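Local coordinates for penicillin-binding protein activator LpoA (Escherichia coli, PDB 6DR3), which activates the peptidoglycan synthase PBP1a from the outer membrane, stimulating its transpeptidase activity, and is represented here by its helical amino-terminal domain, at residues N35-A40 against V54-Q59; I96-L101 against A107-A112. One frame throughout, in Å; residues are numbered along the deposited sequence.

Interaction 1. Residues N35-A40 against V54-Q59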
loop_
_atom_site.group_PDB
_atom_site.type_symbol
_atom_site.label_atom_id
_atom_site.label_comp_id
_atom_site.label_asym_id
_atom_site.label_seq_id
_atom_site.Cartn_x
_atom_site.Cartn_y
_atom_site.Cartn_z
ATOM N N ASN A 35 -9.110 11.967 -18.630
ATOM C CA ASN A 35 -8.256 12.008 -17.449
ATOM C C ASN A 35 -9.062 12.358 -16.203
ATOM O O ASN A 35 -8.929 11.705 -15.162
ATOM C CB ASN A 35 -7.117 13.006 -17.662
ATOM C CG ASN A 35 -6.132 12.545 -18.719
ATOM O OD1 ASN A 35 -5.977 11.347 -18.959
ATOM N ND2 ASN A 35 -5.459 13.496 -19.356
ATOM N N TRP A 36 -9.905 13.391 -16.290
ATOM C CA TRP A 36 -10.781 13.718 -15.169
ATOM C C TRP A 36 -11.697 12.549 -14.838
ATOM O O TRP A 36 -11.954 12.262 -13.662
ATOM C CB TRP A 36 -11.609 14.965 -15.482
ATOM C CG TRP A 36 -10.839 16.263 -15.464
ATOM C CD1 TRP A 36 -10.751 17.174 -16.476
ATOM C CD2 TRP A 36 -10.063 16.792 -14.381
ATOM N NE1 TRP A 36 -9.970 18.236 -16.092
ATOM C CE2 TRP A 36 -9.532 18.026 -14.812
ATOM C CE3 TRP A 36 -9.763 16.344 -13.089
ATOM C CZ2 TRP A 36 -8.721 18.816 -13.999
ATOM C CZ3 TRP A 36 -8.957 17.132 -12.283
ATOM C CH2 TRP A 36 -8.445 18.353 -12.740
ATOM N N GLN A 37 -12.195 11.857 -15.866
ATOM C CA GLN A 37 -13.076 10.717 -15.638
ATOM C C GLN A 37 -12.350 9.604 -14.895
ATOM O O GLN A 37 -12.899 9.013 -13.957
ATOM C CB GLN A 37 -13.621 10.211 -16.974
ATOM C CG GLN A 37 -14.624 9.079 -16.848
ATOM C CD GLN A 37 -15.265 8.731 -18.175
ATOM O OE1 GLN A 37 -15.041 9.406 -19.179
ATOM N NE2 GLN A 37 -16.066 7.673 -18.188
ATOM N N LEU A 38 -11.113 9.303 -15.297
ATOM C CA LEU A 38 -10.329 8.297 -14.589
ATOM C C LEU A 38 -10.115 8.694 -13.135
ATOM O O LEU A 38 -10.129 7.841 -12.240
ATOM C CB LEU A 38 -8.986 8.093 -15.287
ATOM C CG LEU A 38 -9.025 7.371 -16.635
ATOM C CD1 LEU A 38 -7.704 7.548 -17.361
ATOM C CD2 LEU A 38 -9.337 5.893 -16.444
ATOM N N LEU A 39 -9.914 9.988 -12.880
ATOM C CA LEU A 39 -9.709 10.449 -11.511
ATOM C C LEU A 39 -10.997 10.359 -10.702
ATOM O O LEU A 39 -10.971 9.986 -9.523
ATOM C CB LEU A 39 -9.171 11.878 -11.521
ATOM C CG LEU A 39 -7.682 11.988 -11.860
ATOM C CD1 LEU A 39 -7.336 13.374 -12.386
ATOM C CD2 LEU A 39 -6.851 11.662 -10.630
ATOM N N ALA A 40 -12.134 10.694 -11.317
ATOM C CA ALA A 40 -13.414 10.547 -10.635
ATOM C C ALA A 40 -13.639 9.105 -10.201
ATOM O O ALA A 40 -14.081 8.849 -9.076
ATOM C CB ALA A 40 -14.551 11.013 -11.545
ATOM N N VAL A 54 -18.299 1.978 -10.735
ATOM C CA VAL A 54 -18.511 0.963 -11.766
ATOM C C VAL A 54 -19.122 1.593 -13.011
ATOM O O VAL A 54 -18.632 1.401 -14.130
ATOM C CB VAL A 54 -19.392 -0.175 -11.217
ATOM C CG1 VAL A 54 -19.854 -1.109 -12.337
ATOM C CG2 VAL A 54 -18.639 -0.960 -10.158
ATOM N N GLU A 55 -20.207 2.350 -12.838
ATOM C CA GLU A 55 -20.903 2.913 -13.989
ATOM C C GLU A 55 -19.994 3.847 -14.779
ATOM O O GLU A 55 -19.917 3.763 -16.010
ATOM C CB GLU A 55 -22.166 3.646 -13.535
ATOM C CG GLU A 55 -22.906 4.362 -14.656
ATOM C CD GLU A 55 -23.226 3.445 -15.820
ATOM O OE1 GLU A 55 -23.361 2.224 -15.594
ATOM O OE2 GLU A 55 -23.340 3.943 -16.961
ATOM N N LEU A 56 -19.294 4.747 -14.086
ATOM C CA LEU A 56 -18.392 5.660 -14.781
ATOM C C LEU A 56 -17.237 4.906 -15.425
ATOM O O LEU A 56 -16.752 5.306 -16.488
ATOM C CB LEU A 56 -17.869 6.718 -13.810
ATOM C CG LEU A 56 -17.263 7.983 -14.424
ATOM C CD1 LEU A 56 -18.267 8.712 -15.316
ATOM C CD2 LEU A 56 -16.766 8.911 -13.324
ATOM N N PHE A 57 -16.793 3.814 -14.799
ATOM C CA PHE A 57 -15.805 2.939 -15.422
ATOM C C PHE A 57 -16.352 2.330 -16.710
ATOM O O PHE A 57 -15.633 2.218 -17.710
ATOM C CB PHE A 57 -15.394 1.852 -14.424
ATOM C CG PHE A 57 -14.404 0.852 -14.963
ATOM C CD1 PHE A 57 -14.825 -0.214 -15.739
ATOM C CD2 PHE A 57 -13.056 0.961 -14.660
ATOM C CE1 PHE A 57 -13.917 -1.140 -16.225
ATOM C CE2 PHE A 57 -12.143 0.035 -15.141
ATOM C CZ PHE A 57 -12.575 -1.014 -15.921
ATOM N N ASN A 58 -17.630 1.939 -16.707
ATOM C CA ASN A 58 -18.243 1.358 -17.897
ATOM C C ASN A 58 -18.485 2.390 -18.990
ATOM O O ASN A 58 -18.702 2.007 -20.145
ATOM C CB ASN A 58 -19.569 0.683 -17.535
ATOM C CG ASN A 58 -19.384 -0.542 -16.662
ATOM O OD1 ASN A 58 -18.303 -1.128 -16.618
ATOM N ND2 ASN A 58 -20.443 -0.939 -15.965
ATOM N N GLN A 59 -18.460 3.678 -18.658
ATOM C CA GLN A 59 -18.649 4.738 -19.641
ATOM C C GLN A 59 -17.331 5.277 -20.187
ATOM O O GLN A 59 -17.340 6.267 -20.926
ATOM C CB GLN A 59 -19.465 5.882 -19.033
ATOM C CG GLN A 59 -20.907 5.513 -18.725
ATOM C CD GLN A 59 -21.717 6.693 -18.227
ATOM O OE1 GLN A 59 -21.304 7.846 -18.359
ATOM N NE2 GLN A 59 -22.878 6.411 -17.646
#
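Gln37 and Leu56 mark the closest approach of the two backbones, with 7.4 Å between their CA atoms, where helix 30-47 faces the last turn of helix 50-58. These two residues carry nearly equal shares of the contact. Gln37 CG stands anti to the backbone N (chi1 -176°) and the chain runs on extended, which delivers the amide to the neighbouring helix. There NE2 is shared between two backbone carbonyls. Gln37 NE2 donates to Leu56 O at 3.0 Å, and that oxygen lies close to the amide plane of Gln37. The bond from Gln37 NE2 to Gln59 O, 3.3 Å, is weak, although the N-H points nearly straight at the oxygen (167°). Gln59 is the first residue to leave the helical conformation, so the amide meets carbonyls at the C-terminal end of this helix. The side chain of Leu56 crosses that of Gln37 at a slant, and Leu56 CG packs on Gln37 CG at 3.7 Å. The Leu56 CD2 methyl reaches further along helix 30-47 and touches Ala40 CB at 3.5 Å. Gln59 NE2 donates to Glu55 OE2 at 2.6 Å, and OE2 accepts with its anti lone pair. Helix 18-25 adds Met25 beside Gln37 and Leu22 beside Ala40. The buried Gln37 amide thus directs its two N-H groups at separate main-chain oxygens, one weakly, which should limit its rotation and ties the helix end to helix 30-47.

Interaction 2. Residues I96-L101 against A107-A112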
loop_
_atom_site.group_PDB
_atom_site.type_symbol
_atom_site.label_atom_id
_atom_site.label_comp_id
_atom_site.label_asym_id
_atom_site.label_seq_id
_atom_site.Cartn_x
_atom_site.Cartn_y
_atom_site.Cartn_z
ATOM N N ILE A 96 -0.457 -7.899 -14.031
ATOM C CA ILE A 96 0.118 -6.560 -14.047
ATOM C C ILE A 96 1.592 -6.655 -13.683
ATOM O O ILE A 96 1.966 -7.361 -12.739
ATOM C CB ILE A 96 -0.626 -5.617 -13.080
ATOM C CG1 ILE A 96 -2.087 -5.468 -13.517
ATOM C CG2 ILE A 96 0.063 -4.252 -13.026
ATOM C CD1 ILE A 96 -2.952 -4.687 -12.547
ATOM N N THR A 97 2.426 -5.939 -14.438
ATOM C CA THR A 97 3.850 -5.861 -14.156
ATOM C C THR A 97 4.119 -4.584 -13.373
ATOM O O THR A 97 3.972 -3.486 -13.933
ATOM C CB THR A 97 4.658 -5.875 -15.453
ATOM O OG1 THR A 97 4.327 -7.045 -16.213
ATOM C CG2 THR A 97 6.155 -5.876 -15.158
ATOM N N PRO A 98 4.505 -4.661 -12.095
ATOM C CA PRO A 98 4.661 -3.424 -11.311
ATOM C C PRO A 98 5.691 -2.469 -11.884
ATOM O O PRO A 98 5.577 -1.254 -11.678
ATOM C CB PRO A 98 5.084 -3.930 -9.924
ATOM C CG PRO A 98 4.781 -5.383 -9.915
ATOM C CD PRO A 98 4.864 -5.858 -11.317
ATOM N N ALA A 99 6.699 -2.980 -12.594
ATOM C CA ALA A 99 7.750 -2.114 -13.115
ATOM C C ALA A 99 7.203 -1.105 -14.116
ATOM O O ALA A 99 7.757 -0.008 -14.254
ATOM C CB ALA A 99 8.847 -2.957 -13.763
ATOM N N ASP A 100 6.120 -1.446 -14.811
ATOM C CA ASP A 100 5.569 -0.598 -15.860
ATOM C C ASP A 100 4.647 0.495 -15.328
ATOM O O ASP A 100 3.967 1.147 -16.126
ATOM C CB ASP A 100 4.809 -1.458 -16.874
ATOM C CG ASP A 100 5.660 -2.578 -17.439
ATOM O OD1 ASP A 100 6.842 -2.683 -17.046
ATOM O OD2 ASP A 100 5.151 -3.355 -18.276
ATOM N N LEU A 101 4.613 0.714 -14.018
ATOM C CA LEU A 101 3.734 1.699 -13.408
ATOM C C LEU A 101 4.553 2.814 -12.768
ATOM O O LEU A 101 5.722 2.635 -12.416
ATOM C CB LEU A 101 2.834 1.047 -12.353
ATOM C CG LEU A 101 2.122 -0.245 -12.761
ATOM C CD1 LEU A 101 1.312 -0.794 -11.594
ATOM C CD2 LEU A 101 1.233 -0.022 -13.975
ATOM N N ALA A 107 2.389 2.311 -5.625
ATOM C CA ALA A 107 1.889 2.335 -4.254
ATOM C C ALA A 107 0.473 1.778 -4.182
ATOM O O ALA A 107 0.133 1.047 -3.244
ATOM C CB ALA A 107 1.935 3.760 -3.701
ATOM N N ARG A 108 -0.366 2.113 -5.167
ATOM C CA ARG A 108 -1.723 1.576 -5.200
ATOM C C ARG A 108 -1.733 0.107 -5.598
ATOM O O ARG A 108 -2.576 -0.659 -5.117
ATOM C CB ARG A 108 -2.584 2.391 -6.164
ATOM C CG ARG A 108 -2.922 3.785 -5.665
ATOM C CD ARG A 108 -3.371 4.676 -6.809
ATOM N NE ARG A 108 -4.510 4.113 -7.532
ATOM C CZ ARG A 108 -4.864 4.465 -8.766
ATOM N NH1 ARG A 108 -4.166 5.376 -9.430
ATOM N NH2 ARG A 108 -5.917 3.898 -9.342
ATOM N N TYR A 109 -0.820 -0.301 -6.481
ATOM C CA TYR A 109 -0.684 -1.717 -6.806
ATOM C C TYR A 109 -0.416 -2.537 -5.551
ATOM O O TYR A 109 -1.076 -3.553 -5.302
ATOM C CB TYR A 109 0.438 -1.910 -7.831
ATOM C CG TYR A 109 0.904 -3.343 -7.965
ATOM C CD1 TYR A 109 0.289 -4.215 -8.852
ATOM C CD2 TYR A 109 1.963 -3.822 -7.201
ATOM C CE1 TYR A 109 0.714 -5.524 -8.976
ATOM C CE2 TYR A 109 2.393 -5.129 -7.317
ATOM C CZ TYR A 109 1.763 -5.977 -8.204
ATOM O OH TYR A 109 2.193 -7.279 -8.326
ATOM N N TRP A 110 0.553 -2.108 -4.741
ATOM C CA TRP A 110 0.865 -2.844 -3.521
ATOM C C TRP A 110 -0.249 -2.727 -2.491
ATOM O O TRP A 110 -0.495 -3.678 -1.740
ATOM C CB TRP A 110 2.189 -2.355 -2.937
ATOM C CG TRP A 110 3.361 -2.705 -3.800
ATOM C CD1 TRP A 110 4.136 -1.847 -4.518
ATOM C CD2 TRP A 110 3.879 -4.017 -4.047
ATOM N NE1 TRP A 110 5.112 -2.541 -5.192
ATOM C CE2 TRP A 110 4.975 -3.876 -4.918
ATOM C CE3 TRP A 110 3.524 -5.298 -3.612
ATOM C CZ2 TRP A 110 5.721 -4.966 -5.364
ATOM C CZ3 TRP A 110 4.267 -6.379 -4.054
ATOM C CH2 TRP A 110 5.351 -6.206 -4.921
ATOM N N GLN A 111 -0.935 -1.585 -2.433
ATOM C CA GLN A 111 -2.085 -1.483 -1.541
ATOM C C GLN A 111 -3.160 -2.490 -1.928
ATOM O O GLN A 111 -3.819 -3.072 -1.058
ATOM C CB GLN A 111 -2.652 -0.064 -1.557
ATOM C CG GLN A 111 -3.712 0.179 -0.490
ATOM C CD GLN A 111 -3.153 0.093 0.920
ATOM O OE1 GLN A 111 -2.102 0.658 1.217
ATOM N NE2 GLN A 111 -3.853 -0.620 1.793
ATOM N N ALA A 112 -3.351 -2.712 -3.231
ATOM C CA ALA A 112 -4.304 -3.724 -3.674
ATOM C C ALA A 112 -3.879 -5.112 -3.215
ATOM O O ALA A 112 -4.718 -5.926 -2.811
ATOM C CB ALA A 112 -4.447 -3.681 -5.195
HETATM O O HOH W 1 1.744 -8.776 -10.473
#
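The Tyr109 ring has Pro98 over one face and Trp110 CD1 at its edge, in plane. Pro98 CB makes a CH-pi contact, 4.2 Å from the centroid of the Tyr109 ring and displaced toward the rim. Pro98 CG lies nearer the phenol end, 3.5 Å from Tyr109 CZ. The tyrosine ring in turn presents its own rim to the indole: Tyr109 CE2 sits over the centre of one Trp110 face. Ile96 and Leu101 approach oblique to the ring. The Ile96 side chain slides past Tyr109 in the opposite direction, with Ile96 CG2 4.2 Å from Tyr109 CD1. That of Leu101 crosses at about a right angle, and Leu101 CD1 is 4.0 Å from Tyr109 CB. Tyr109 CG is anti to the backbone N (chi1 165°), which sends the ring out from helix 103-117 into the bend of the loop. A water joins the far end. The water oxygen accepts from Tyr109 OH at 2.7 Å and donates to Ile96 O, also at 2.7 Å, so the hydroxyl is held to the loop backbone as well. Leu93 of helix 86-93 also touches Tyr109. The contact lies where the loop between two helices of a TPR-like domain folds back on the helix it leads into.

How the interactions relate
After helices 7-11 and 18-25 the chain reaches interaction 1. Helix 30-47 turns back through a short connection into helix 50-58, and 35-40 meets 54-59 to close this helical hairpin. Helix 66-82 follows and touches residues of a segment in each: Leu75 meets Leu38 and also Arg108. Helix 86-93 then leads to interaction 2, where the loop at 96-101 folds onto 107-112 of helix 103-117, closing a tighter loop with five residues between. The contacts are in series and neither nest nor cross. The centres of interactions 1 and 2 are about 20 Å apart, and the nearest atoms of interactions 1 and 2 about 6 Å, without touching. Interaction 1 joins two successive helices, interaction 2 a connecting loop and the helix after it.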